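Long-range contact in glutathione S-transferase (Sphingobium chungbukense, PDB 6M1T), which binds glutathione and, as a beta-class glutathione S-transferase, probably transfers it to electrophilic substrates in detoxification: residues 6-20 with 188-200. Residues are numbered along the deposited sequence; the frame is centred on the assembly and turned at random.
Sequences SPGACSLAPHIALRE and RPSVGAALKAEGL. With GSH (glutathione), chain C; SO4 (sulfate ion), chain E.
Ala-194 of the C-terminal helix 189-198 fits as a knob among Leu-12, His-15, Ile-16 and Arg-19 of helix 12-20, joining the thioredoxin-like N-terminal domain of this glutathione S-transferase to the last helix of its all-helical C-terminal domain. The axes approach to 8.5 Å, a closeness that suits a methyl group: Ala-194 CB lies 4.0 Å from the centroid of the His-15 ring, a CH-pi contact over the face, and also meets Ile-16 CG1 and Leu-12 CD1.

Beside this apolar centre, the buried carboxylate of Glu-198 spans two parts of the other domain. His-15 ND1 donates to Glu-198 OE2 over 2.7 Å at 173°, with ring and carboxylate nearly coplanar, while OE1 accepts the backbone N of Gly-8, met nearly along the C-O axis. CG of His-15 stands anti to the backbone N (chi1 -167°), which carries the ring out to this acid. A water joins OE2 to Ser-6 O and Ser-11 OG, in the loop that also carries Cys-10, whose SG lies 3.1 Å from SG2 of glutathione.

The loose side is the exposed end where Pro-7 CB and Leu-200 CD2 stand 4.3 Å apart. Arg-19, extended from CG to NE, lays CD against Ser-190 O and Ala-194 N and puts NH1 and NH2 against the methyls of Ala-193 and Ala-197, NH2 donating to His-15 NE2. The far end is polar and firmly bonded: Arg-188, which also makes a cation-pi contact with Phe-151, grips Glu-20 side-on, NE to OE2 and NH2 to OE1, and Ser-190 OG donates to OE2 over a very short 2.5 Å. A leucine in place of Arg-188 would probably leave the Glu-20 carboxylate without its balancing charge, OE1 without that bond, and OE2 to Ser-190 OG and water. The Arg-188 guanidinium also faces a sulfate, with NH1 donating to its O1 over 2.9 Å at 176°.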
loop_
_atom_site.group_PDB
_atom_site.type_symbol
_atom_site.label_atom_id
_atom_site.label_comp_id
_atom_site.label_asym_id
_atom_site.label_seq_id
_atom_site.Cartn_x
_atom_site.Cartn_y
_atom_site.Cartn_z
ATOM N N SER A 6 7.166 13.164 12.121
ATOM C CA SER A 6 8.037 12.785 13.256
ATOM C C SER A 6 9.438 12.551 12.679
ATOM O O SER A 6 9.596 11.818 11.713
ATOM C CB SER A 6 7.455 11.571 13.945
ATOM O OG SER A 6 8.278 11.237 15.049
ATOM N N PRO A 7 10.499 13.211 13.192
ATOM C CA PRO A 7 11.808 13.159 12.523
ATOM C C PRO A 7 12.273 11.736 12.258
ATOM O O PRO A 7 12.282 10.906 13.172
ATOM C CB PRO A 7 12.762 13.866 13.485
ATOM C CG PRO A 7 11.845 14.781 14.244
ATOM C CD PRO A 7 10.540 14.014 14.420
ATOM N N GLY A 8 12.669 11.481 11.023
ATOM C CA GLY A 8 13.266 10.195 10.635
ATOM C C GLY A 8 12.214 9.146 10.305
ATOM O O GLY A 8 12.613 8.058 9.778
ATOM N N ALA A 9 10.921 9.431 10.553
ATOM C CA ALA A 9 9.817 8.470 10.309
ATOM C C ALA A 9 9.506 8.472 8.818
ATOM O O ALA A 9 10.204 9.204 8.062
ATOM C CB ALA A 9 8.617 8.819 11.162
ATOM N N CYS A 10 8.510 7.684 8.367
ATOM C CA CYS A 10 8.223 7.581 6.915
ATOM C C CYS A 10 7.685 8.927 6.401
ATOM O O CYS A 10 7.720 9.152 5.134
ATOM C CB CYS A 10 7.287 6.422 6.614
ATOM S SG CYS A 10 5.754 6.693 7.523
ATOM N N SER A 11 7.290 9.852 7.294
ATOM C CA SER A 11 6.939 11.263 6.948
ATOM C C SER A 11 8.097 12.045 6.304
ATOM O O SER A 11 7.812 13.084 5.606
ATOM C CB SER A 11 6.376 12.016 8.143
ATOM O OG SER A 11 7.184 11.859 9.287
ATOM N N LEU A 12 9.347 11.619 6.514
ATOM C CA LEU A 12 10.498 12.254 5.802
ATOM C C LEU A 12 10.261 12.211 4.287
ATOM O O LEU A 12 10.699 13.119 3.598
ATOM C CB LEU A 12 11.785 11.569 6.244
ATOM C CG LEU A 12 13.092 12.064 5.633
ATOM C CD1 LEU A 12 13.352 13.543 5.925
ATOM C CD2 LEU A 12 14.224 11.221 6.167
ATOM N N ALA A 13 9.557 11.200 3.759
ATOM C CA ALA A 13 9.412 11.036 2.303
ATOM C C ALA A 13 8.652 12.218 1.698
ATOM O O ALA A 13 9.202 12.931 0.830
ATOM C CB ALA A 13 8.799 9.704 1.945
ATOM N N PRO A 14 7.419 12.524 2.160
ATOM C CA PRO A 14 6.725 13.703 1.667
ATOM C C PRO A 14 7.455 15.009 2.033
ATOM O O PRO A 14 7.337 15.981 1.257
ATOM C CB PRO A 14 5.291 13.592 2.226
ATOM C CG PRO A 14 5.419 12.606 3.334
ATOM C CD PRO A 14 6.563 11.666 2.983
ATOM N N HIS A 15 8.174 15.044 3.156
ATOM C CA HIS A 15 9.035 16.220 3.503
ATOM C C HIS A 15 10.011 16.485 2.343
ATOM O O HIS A 15 10.078 17.641 1.841
ATOM C CB HIS A 15 9.764 15.974 4.836
ATOM C CG HIS A 15 10.399 17.187 5.432
ATOM N ND1 HIS A 15 11.005 17.165 6.681
ATOM C CD2 HIS A 15 10.462 18.459 5.002
ATOM C CE1 HIS A 15 11.505 18.373 6.944
ATOM N NE2 HIS A 15 11.138 19.198 5.949
ATOM N N ILE A 16 10.771 15.482 1.947
ATOM C CA ILE A 16 11.731 15.605 0.803
ATOM C C ILE A 16 10.972 16.021 -0.480
ATOM O O ILE A 16 11.434 16.911 -1.191
ATOM C CB ILE A 16 12.531 14.312 0.630
ATOM C CG1 ILE A 16 13.489 14.127 1.801
ATOM C CG2 ILE A 16 13.243 14.297 -0.723
ATOM C CD1 ILE A 16 14.048 12.743 1.977
ATOM N N ALA A 17 9.839 15.394 -0.778
ATOM C CA ALA A 17 9.047 15.626 -2.011
ATOM C C ALA A 17 8.597 17.089 -2.111
ATOM O O ALA A 17 8.635 17.663 -3.211
ATOM C CB ALA A 17 7.867 14.653 -2.073
ATOM N N LEU A 18 8.082 17.667 -1.033
ATOM C CA LEU A 18 7.671 19.085 -1.018
ATOM C C LEU A 18 8.885 19.985 -1.292
ATOM O O LEU A 18 8.679 21.028 -1.965
ATOM C CB LEU A 18 7.013 19.413 0.327
ATOM C CG LEU A 18 5.629 18.796 0.496
ATOM C CD1 LEU A 18 5.226 18.787 1.953
ATOM C CD2 LEU A 18 4.606 19.529 -0.339
ATOM N N ARG A 19 10.048 19.651 -0.740
ATOM C CA ARG A 19 11.318 20.380 -1.032
ATOM C C ARG A 19 11.677 20.213 -2.526
ATOM O O ARG A 19 12.166 21.189 -3.102
ATOM C CB ARG A 19 12.464 19.928 -0.135
ATOM C CG ARG A 19 12.257 20.386 1.308
ATOM C CD ARG A 19 13.389 20.093 2.255
ATOM N NE ARG A 19 12.947 20.474 3.594
ATOM C CZ ARG A 19 13.125 21.654 4.172
ATOM N NH1 ARG A 19 13.814 22.600 3.564
ATOM N NH2 ARG A 19 12.605 21.864 5.365
ATOM N N GLU A 20 11.419 19.049 -3.122
ATOM C CA GLU A 20 11.686 18.764 -4.557
ATOM C C GLU A 20 10.734 19.562 -5.459
ATOM O O GLU A 20 11.132 19.882 -6.619
ATOM C CB GLU A 20 11.664 17.259 -4.835
ATOM C CG GLU A 20 12.901 16.528 -4.353
ATOM C CD GLU A 20 14.147 16.624 -5.264
ATOM O OE1 GLU A 20 14.011 16.972 -6.456
ATOM O OE2 GLU A 20 15.230 16.317 -4.787
ATOM N N ARG A 188 21.329 15.258 -3.238
ATOM C CA ARG A 188 20.310 16.200 -3.739
ATOM C C ARG A 188 20.107 17.248 -2.656
ATOM O O ARG A 188 20.078 16.905 -1.477
ATOM C CB ARG A 188 19.017 15.486 -4.119
ATOM C CG ARG A 188 19.211 14.469 -5.221
ATOM C CD ARG A 188 17.909 13.801 -5.568
ATOM N NE ARG A 188 16.991 14.741 -6.188
ATOM C CZ ARG A 188 16.861 14.916 -7.499
ATOM N NH1 ARG A 188 17.572 14.197 -8.349
ATOM N NH2 ARG A 188 16.001 15.791 -7.961
ATOM N N PRO A 189 20.090 18.537 -3.039
ATOM C CA PRO A 189 19.858 19.644 -2.100
ATOM C C PRO A 189 18.583 19.503 -1.240
ATOM O O PRO A 189 18.634 19.729 -0.050
ATOM C CB PRO A 189 19.745 20.876 -3.014
ATOM C CG PRO A 189 20.479 20.512 -4.280
ATOM C CD PRO A 189 20.399 19.001 -4.402
ATOM N N SER A 190 17.462 19.128 -1.870
ATOM C CA SER A 190 16.173 18.828 -1.183
ATOM C C SER A 190 16.415 17.840 -0.048
ATOM O O SER A 190 15.849 17.996 1.008
ATOM C CB SER A 190 15.198 18.233 -2.144
ATOM O OG SER A 190 15.585 16.878 -2.403
ATOM N N VAL A 191 17.240 16.823 -0.277
ATOM C CA VAL A 191 17.397 15.707 0.686
ATOM C C VAL A 191 18.203 16.195 1.888
ATOM O O VAL A 191 17.705 16.045 3.039
ATOM C CB VAL A 191 17.960 14.462 -0.031
ATOM C CG1 VAL A 191 18.203 13.322 0.921
ATOM C CG2 VAL A 191 17.004 14.042 -1.126
ATOM N N GLY A 192 19.366 16.837 1.655
ATOM C CA GLY A 192 20.177 17.415 2.747
ATOM C C GLY A 192 19.393 18.399 3.590
ATOM O O GLY A 192 19.475 18.317 4.835
ATOM N N ALA A 193 18.609 19.276 2.949
ATOM C CA ALA A 193 17.773 20.292 3.647
ATOM C C ALA A 193 16.719 19.614 4.539
ATOM O O ALA A 193 16.546 20.054 5.687
ATOM C CB ALA A 193 17.120 21.197 2.625
ATOM N N ALA A 194 16.016 18.573 4.046
ATOM C CA ALA A 194 15.030 17.823 4.887
ATOM C C ALA A 194 15.754 17.115 6.035
ATOM O O ALA A 194 15.299 17.207 7.175
ATOM C CB ALA A 194 14.211 16.842 4.087
ATOM N N LEU A 195 16.900 16.486 5.756
ATOM C CA LEU A 195 17.669 15.759 6.803
ATOM C C LEU A 195 18.037 16.781 7.883
ATOM O O LEU A 195 17.870 16.490 9.065
ATOM C CB LEU A 195 18.922 15.115 6.184
ATOM C CG LEU A 195 18.931 13.638 5.783
ATOM C CD1 LEU A 195 17.564 12.974 5.688
ATOM C CD2 LEU A 195 19.686 13.460 4.474
ATOM N N LYS A 196 18.488 17.982 7.495
ATOM C CA LYS A 196 18.921 19.033 8.443
ATOM C C LYS A 196 17.703 19.562 9.201
ATOM O O LYS A 196 17.778 19.630 10.447
ATOM C CB LYS A 196 19.707 20.148 7.722
ATOM C CG LYS A 196 20.388 21.148 8.653
ATOM C CD LYS A 196 21.471 21.999 8.013
ATOM C CE LYS A 196 22.137 22.972 8.973
ATOM N NZ LYS A 196 22.716 24.146 8.260
ATOM N N ALA A 197 16.603 19.918 8.519
ATOM C CA ALA A 197 15.384 20.448 9.179
ATOM C C ALA A 197 14.823 19.464 10.226
ATOM O O ALA A 197 14.184 19.943 11.186
ATOM C CB ALA A 197 14.327 20.807 8.148
ATOM N N GLU A 198 14.999 18.155 10.049
ATOM C CA GLU A 198 14.451 17.124 10.974
ATOM C C GLU A 198 15.483 16.765 12.060
ATOM O O GLU A 198 15.076 16.110 13.062
ATOM C CB GLU A 198 14.027 15.862 10.234
ATOM C CG GLU A 198 12.782 16.080 9.386
ATOM C CD GLU A 198 12.046 14.808 8.983
ATOM O OE1 GLU A 198 12.413 13.727 9.480
ATOM O OE2 GLU A 198 11.088 14.907 8.171
ATOM N N GLY A 199 16.713 17.282 11.919
ATOM C CA GLY A 199 17.797 17.107 12.912
ATOM C C GLY A 199 18.490 15.780 12.724
ATOM O O GLY A 199 18.944 15.212 13.710
ATOM N N LEU A 200 18.548 15.262 11.506
ATOM C CA LEU A 200 19.026 13.876 11.272
ATOM C C LEU A 200 20.508 13.887 10.853
ATOM O O LEU A 200 21.083 12.806 10.814
ATOM C CB LEU A 200 18.160 13.197 10.211
ATOM C CG LEU A 200 16.664 13.135 10.529
ATOM C CD1 LEU A 200 15.923 12.518 9.362
ATOM C CD2 LEU A 200 16.385 12.387 11.824
HETATM N N1 GSH C . 0.252 3.101 5.895
HETATM C CA1 GSH C . 0.707 4.392 6.441
HETATM C C1 GSH C . 1.332 5.242 5.326
HETATM O O11 GSH C . 1.787 4.620 4.357
HETATM O O12 GSH C . 1.331 6.509 5.493
HETATM C CB1 GSH C . 1.720 4.097 7.552
HETATM C CG1 GSH C . 2.041 5.273 8.435
HETATM C CD1 GSH C . 2.883 4.812 9.622
HETATM O OE1 GSH C . 2.908 3.638 10.013
HETATM N N2 GSH C . 3.550 5.770 10.251
HETATM C CA2 GSH C . 4.353 5.598 11.445
HETATM C C2 GSH C . 3.633 6.097 12.686
HETATM O O2 GSH C . 3.092 7.203 12.680
HETATM C CB2 GSH C . 5.712 6.283 11.312
HETATM S SG2 GSH C . 6.844 5.444 10.159
HETATM N N3 GSH C . 3.562 5.252 13.699
HETATM C CA3 GSH C . 2.944 5.596 14.956
HETATM C C3 GSH C . 1.868 4.592 15.380
HETATM O O31 GSH C . 1.497 3.748 14.540
HETATM O O32 GSH C . 1.409 4.704 16.537
HETATM S S SO4 E . 15.957 14.997 -11.869
HETATM O O1 SO4 E . 17.132 14.589 -11.153
HETATM O O2 SO4 E . 16.239 16.240 -12.527
HETATM O O3 SO4 E . 14.846 15.167 -10.963
HETATM O O4 SO4 E . 15.638 13.976 -12.823
HETATM O O HOH W 1 9.518 13.147 9.096
HETATM O O HOH W 2 16.930 18.482 -4.704
#